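Local coordinates for protein exodeoxyribonuclease (Neisseria meningitidis, PDB 4B5I) that probably cleaves the DNA backbone at abasic sites in base-excision repair, as a metal-dependent AP endonuclease of the ExoA family, at residues V32-L37 with A70-R75. Residues are numbered along the deposited sequence; the frame is centred on the assembly and turned at random.
Sequences VCVQEL and AVYSKR. With MN (manganese (II) ion), chain E; nucleotides of chain B.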
ATOM      1  N   VAL A  32      -9.644  -4.485   2.814  1.00 42.07           N
ATOM      2  CA  VAL A  32      -9.242  -3.587   1.739  1.00 40.26           C
ATOM      3  C   VAL A  32      -8.457  -2.398   2.282  1.00 38.11           C
ATOM      4  O   VAL A  32      -8.983  -1.598   3.052  1.00 33.81           O
ATOM      5  CB  VAL A  32     -10.461  -3.067   0.956  1.00 45.86           C
ATOM      6  CG1 VAL A  32     -10.017  -2.119  -0.150  1.00 47.31           C
ATOM      7  CG2 VAL A  32     -11.264  -4.229   0.385  1.00 36.52           C
ATOM      8  N   CYS A  33      -7.196  -2.288   1.878  1.00 39.30           N
ATOM      9  CA  CYS A  33      -6.341  -1.192   2.314  1.00 31.83           C
ATOM     10  C   CYS A  33      -6.168  -0.168   1.201  1.00 40.17           C
ATOM     11  O   CYS A  33      -5.586  -0.470   0.160  1.00 44.57           O
ATOM     12  CB  CYS A  33      -4.974  -1.724   2.744  1.00 37.27           C
ATOM     13  SG  CYS A  33      -5.026  -2.858   4.146  1.00 46.25           S
ATOM     14  N   VAL A  34      -6.672   1.042   1.422  1.00 42.92           N
ATOM     15  CA  VAL A  34      -6.577   2.093   0.414  1.00 33.50           C
ATOM     16  C   VAL A  34      -5.604   3.192   0.829  1.00 33.63           C
ATOM     17  O   VAL A  34      -5.479   3.513   2.012  1.00 34.46           O
ATOM     18  CB  VAL A  34      -7.951   2.728   0.106  1.00 37.73           C
ATOM     19  CG1 VAL A  34      -8.959   1.655  -0.280  1.00 35.38           C
ATOM     20  CG2 VAL A  34      -8.449   3.533   1.296  1.00 37.77           C
ATOM     21  N   GLN A  35      -4.911   3.758  -0.154  1.00 35.71           N
ATOM     22  CA  GLN A  35      -4.029   4.894   0.083  1.00 40.27           C
ATOM     23  C   GLN A  35      -4.440   6.076  -0.791  1.00 40.57           C
ATOM     24  O   GLN A  35      -5.092   5.900  -1.818  1.00 34.28           O
ATOM     25  CB  GLN A  35      -2.568   4.519  -0.175  1.00 35.75           C
ATOM     26  CG  GLN A  35      -2.057   3.386   0.700  1.00 42.42           C
ATOM     27  CD  GLN A  35      -2.583   2.029   0.268  1.00 35.82           C
ATOM     28  OE1 GLN A  35      -2.891   1.174   1.099  1.00 35.24           O
ATOM     29  NE2 GLN A  35      -2.683   1.825  -1.039  1.00 26.31           N
ATOM     30  N   GLU A  36      -4.053   7.277  -0.370  1.00 44.64           N
ATOM     31  CA  GLU A  36      -4.439   8.509  -1.052  1.00 46.25           C
ATOM     32  C   GLU A  36      -5.951   8.701  -1.082  1.00 48.80           C
ATOM     33  O   GLU A  36      -6.569   8.696  -2.146  1.00 42.16           O
ATOM     34  CB  GLU A  36      -3.868   8.564  -2.472  1.00 51.34           C
ATOM     35  CG  GLU A  36      -2.366   8.774  -2.529  1.00 62.90           C
ATOM     36  CD  GLU A  36      -1.877   9.084  -3.928  1.00 68.85           C
ATOM     37  OE1 GLU A  36      -2.723   9.338  -4.810  1.00 76.55           O
ATOM     38  OE2 GLU A  36      -0.648   9.078  -4.145  1.00 69.13           O
ATOM     39  N   LEU A  37      -6.542   8.867   0.097  1.00 54.40           N
ATOM     40  CA  LEU A  37      -7.957   9.188   0.195  1.00 51.09           C
ATOM     41  C   LEU A  37      -8.229  10.510  -0.499  1.00 44.93           C
ATOM     42  O   LEU A  37      -9.281  10.698  -1.107  1.00 38.10           O
ATOM     43  CB  LEU A  37      -8.385   9.286   1.657  1.00 47.52           C
ATOM     44  CG  LEU A  37      -8.439   7.985   2.454  1.00 38.79           C
ATOM     45  CD1 LEU A  37      -8.794   8.266   3.908  1.00 24.15           C
ATOM     46  CD2 LEU A  37      -9.438   7.029   1.823  1.00 28.82           C
ATOM     47  N   ALA A  70      -6.666   4.159   4.700  1.00 35.70           N
ATOM     48  CA  ALA A  70      -7.833   3.581   5.355  1.00 28.84           C
ATOM     49  C   ALA A  70      -7.847   2.062   5.253  1.00 32.49           C
ATOM     50  O   ALA A  70      -7.244   1.480   4.348  1.00 29.79           O
ATOM     51  CB  ALA A  70      -9.118   4.165   4.773  1.00 18.66           C
ATOM     52  N   VAL A  71      -8.546   1.431   6.191  1.00 45.73           N
ATOM     53  CA  VAL A  71      -8.665  -0.019   6.230  1.00 40.42           C
ATOM     54  C   VAL A  71     -10.118  -0.437   6.437  1.00 41.49           C
ATOM     55  O   VAL A  71     -10.765  -0.015   7.398  1.00 45.67           O
ATOM     56  CB  VAL A  71      -7.806  -0.626   7.359  1.00 45.15           C
ATOM     57  CG1 VAL A  71      -8.005  -2.132   7.430  1.00 44.01           C
ATOM     58  CG2 VAL A  71      -6.339  -0.285   7.156  1.00 28.33           C
ATOM     59  N   TYR A  72     -10.623  -1.259   5.522  1.00 42.17           N
ATOM     60  CA  TYR A  72     -11.950  -1.845   5.652  1.00 37.35           C
ATOM     61  C   TYR A  72     -11.806  -3.333   5.941  1.00 44.13           C
ATOM     62  O   TYR A  72     -10.845  -3.965   5.507  1.00 50.20           O
ATOM     63  CB  TYR A  72     -12.759  -1.653   4.369  1.00 44.00           C
ATOM     64  CG  TYR A  72     -12.712  -0.255   3.800  1.00 43.71           C
ATOM     65  CD1 TYR A  72     -13.229   0.824   4.506  1.00 46.59           C
ATOM     66  CD2 TYR A  72     -12.165  -0.015   2.547  1.00 36.27           C
ATOM     67  CE1 TYR A  72     -13.193   2.103   3.986  1.00 42.33           C
ATOM     68  CE2 TYR A  72     -12.125   1.261   2.017  1.00 40.04           C
ATOM     69  CZ  TYR A  72     -12.640   2.315   2.741  1.00 41.26           C
ATOM     70  OH  TYR A  72     -12.602   3.589   2.217  1.00 42.20           O
ATOM     71  N   SER A  73     -12.768  -3.891   6.668  1.00 49.19           N
ATOM     72  CA  SER A  73     -12.720  -5.295   7.045  1.00 49.81           C
ATOM     73  C   SER A  73     -14.094  -5.784   7.484  1.00 51.80           C
ATOM     74  O   SER A  73     -14.700  -5.220   8.392  1.00 54.46           O
ATOM     75  CB  SER A  73     -11.712  -5.503   8.175  1.00 46.63           C
ATOM     76  OG  SER A  73     -12.113  -4.804   9.341  1.00 46.12           O
ATOM     77  N   LYS A  74     -14.577  -6.839   6.836  1.00 53.00           N
ATOM     78  CA  LYS A  74     -15.863  -7.428   7.188  1.00 50.16           C
ATOM     79  C   LYS A  74     -15.936  -7.727   8.681  1.00 53.87           C
ATOM     80  O   LYS A  74     -16.997  -7.621   9.296  1.00 55.93           O
ATOM     81  CB  LYS A  74     -16.109  -8.701   6.379  1.00 43.74           C
ATOM     82  CG  LYS A  74     -16.173  -8.469   4.877  1.00 49.94           C
ATOM     83  CD  LYS A  74     -16.480  -9.753   4.125  1.00 47.84           C
ATOM     84  CE  LYS A  74     -16.651  -9.488   2.637  1.00 49.82           C
ATOM     85  NZ  LYS A  74     -17.012 -10.724   1.889  1.00 53.37           N
ATOM     86  N   ARG A  75     -14.800  -8.096   9.263  1.00 56.18           N
ATOM     87  CA  ARG A  75     -14.742  -8.399  10.686  1.00 56.72           C
ATOM     88  C   ARG A  75     -14.368  -7.177  11.520  1.00 50.47           C
ATOM     89  O   ARG A  75     -13.572  -6.338  11.099  1.00 42.59           O
ATOM     90  CB  ARG A  75     -13.769  -9.551  10.954  1.00 60.65           C
ATOM     91  CG  ARG A  75     -14.241 -10.884  10.401  1.00 75.99           C
ATOM     92  CD  ARG A  75     -13.427 -12.043  10.953  1.00 88.85           C
ATOM     93  NE  ARG A  75     -14.003 -13.333  10.582  1.00 99.33           N
ATOM     94  CZ  ARG A  75     -13.519 -14.509  10.968  1.00103.92           C
ATOM     95  NH1 ARG A  75     -12.443 -14.565  11.743  1.00102.00           N
ATOM     96  NH2 ARG A  75     -14.111 -15.632  10.582  1.00104.12           N
TER
HETATM   97 MN    MN E1257      -0.857   9.127  -6.652  1.00 66.62          MN
ATOM     98  P    DC B   5       3.203  15.030  -2.754  1.00103.05           P
ATOM     99  OP1  DC B   5       3.333  14.550  -1.360  1.00105.88           O
ATOM    100  OP2  DC B   5       4.321  15.766  -3.384  1.00107.80           O
ATOM    101  O5'  DC B   5       2.841  13.784  -3.687  1.00114.02           O
ATOM    102  C5'  DC B   5       1.584  13.143  -3.513  1.00110.05           C
ATOM    103  C4'  DC B   5       1.055  12.619  -4.836  1.00104.17           C
ATOM    104  O4'  DC B   5       0.938  13.709  -5.786  1.00105.52           O
ATOM    105  C3'  DC B   5       1.932  11.561  -5.501  1.00 93.95           C
ATOM    106  O3'  DC B   5       1.170  10.382  -5.694  1.00 81.77           O
ATOM    107  C2'  DC B   5       2.350  12.183  -6.833  1.00 99.78           C
ATOM    108  C1'  DC B   5       1.246  13.207  -7.068  1.00102.10           C
ATOM    109  N1   DC B   5       1.653  14.337  -7.949  1.00 99.83           N
ATOM    110  C2   DC B   5       1.170  14.392  -9.261  1.00 98.65           C
ATOM    111  O2   DC B   5       0.413  13.498  -9.663  1.00 95.92           O
ATOM    112  N3   DC B   5       1.545  15.426 -10.056  1.00 94.31           N
ATOM    113  C4   DC B   5       2.362  16.369  -9.585  1.00 89.19           C
ATOM    114  N4   DC B   5       2.701  17.364 -10.408  1.00 78.26           N
ATOM    115  C5   DC B   5       2.865  16.331  -8.251  1.00 89.34           C
ATOM    116  C6   DC B   5       2.487  15.307  -7.475  1.00 95.98           C
TER
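The Y72 ring meets two valines of strand 32-35: V32 CB lies in the ring plane at its edge, 3.8 Å from Y72 CD2, while V34 CG1 meets Y72 CE2 obliquely at 3.9 Å, the two side chains crossing at about a right angle. With CG anti to the carbonyl carbon (chi1 -47°), the ring is carried back along the strand toward A70, and its hydroxyl ends in a hydrogen bond to the carbonyl of M48. On the same face V34 turns its other methyl, CG2, onto A70 CB at 3.6 Å, and L37 CD2 reaches that CB from the loop beyond the strand. W58 of strand 55-59 also packs on A70 and L37. The opposite face carries C33 and V71, C33 SG 4.2 Å from V71 CG2, packed against V105, S107, V96 and C98 of the second sheet. Between the faces, V32 with Y72 and V34 with A70 form antiparallel hydrogen-bonded pairs, each closed by two N-H to O bonds; C33 and V71 make the non-hydrogen-bonded pair between them. Just past the strand end, E36 extends away from strand 70-73, its carboxylate gripping manganese through OE1 and OE2, with OE2 2.5 Å from the ion, which O3' of DC5 of chain B also binds. A core strand pair leading into a metal-binding glutamate beside the DNA is characteristic of the DNase I-like four-layered alpha/beta sandwich of AP endonucleases.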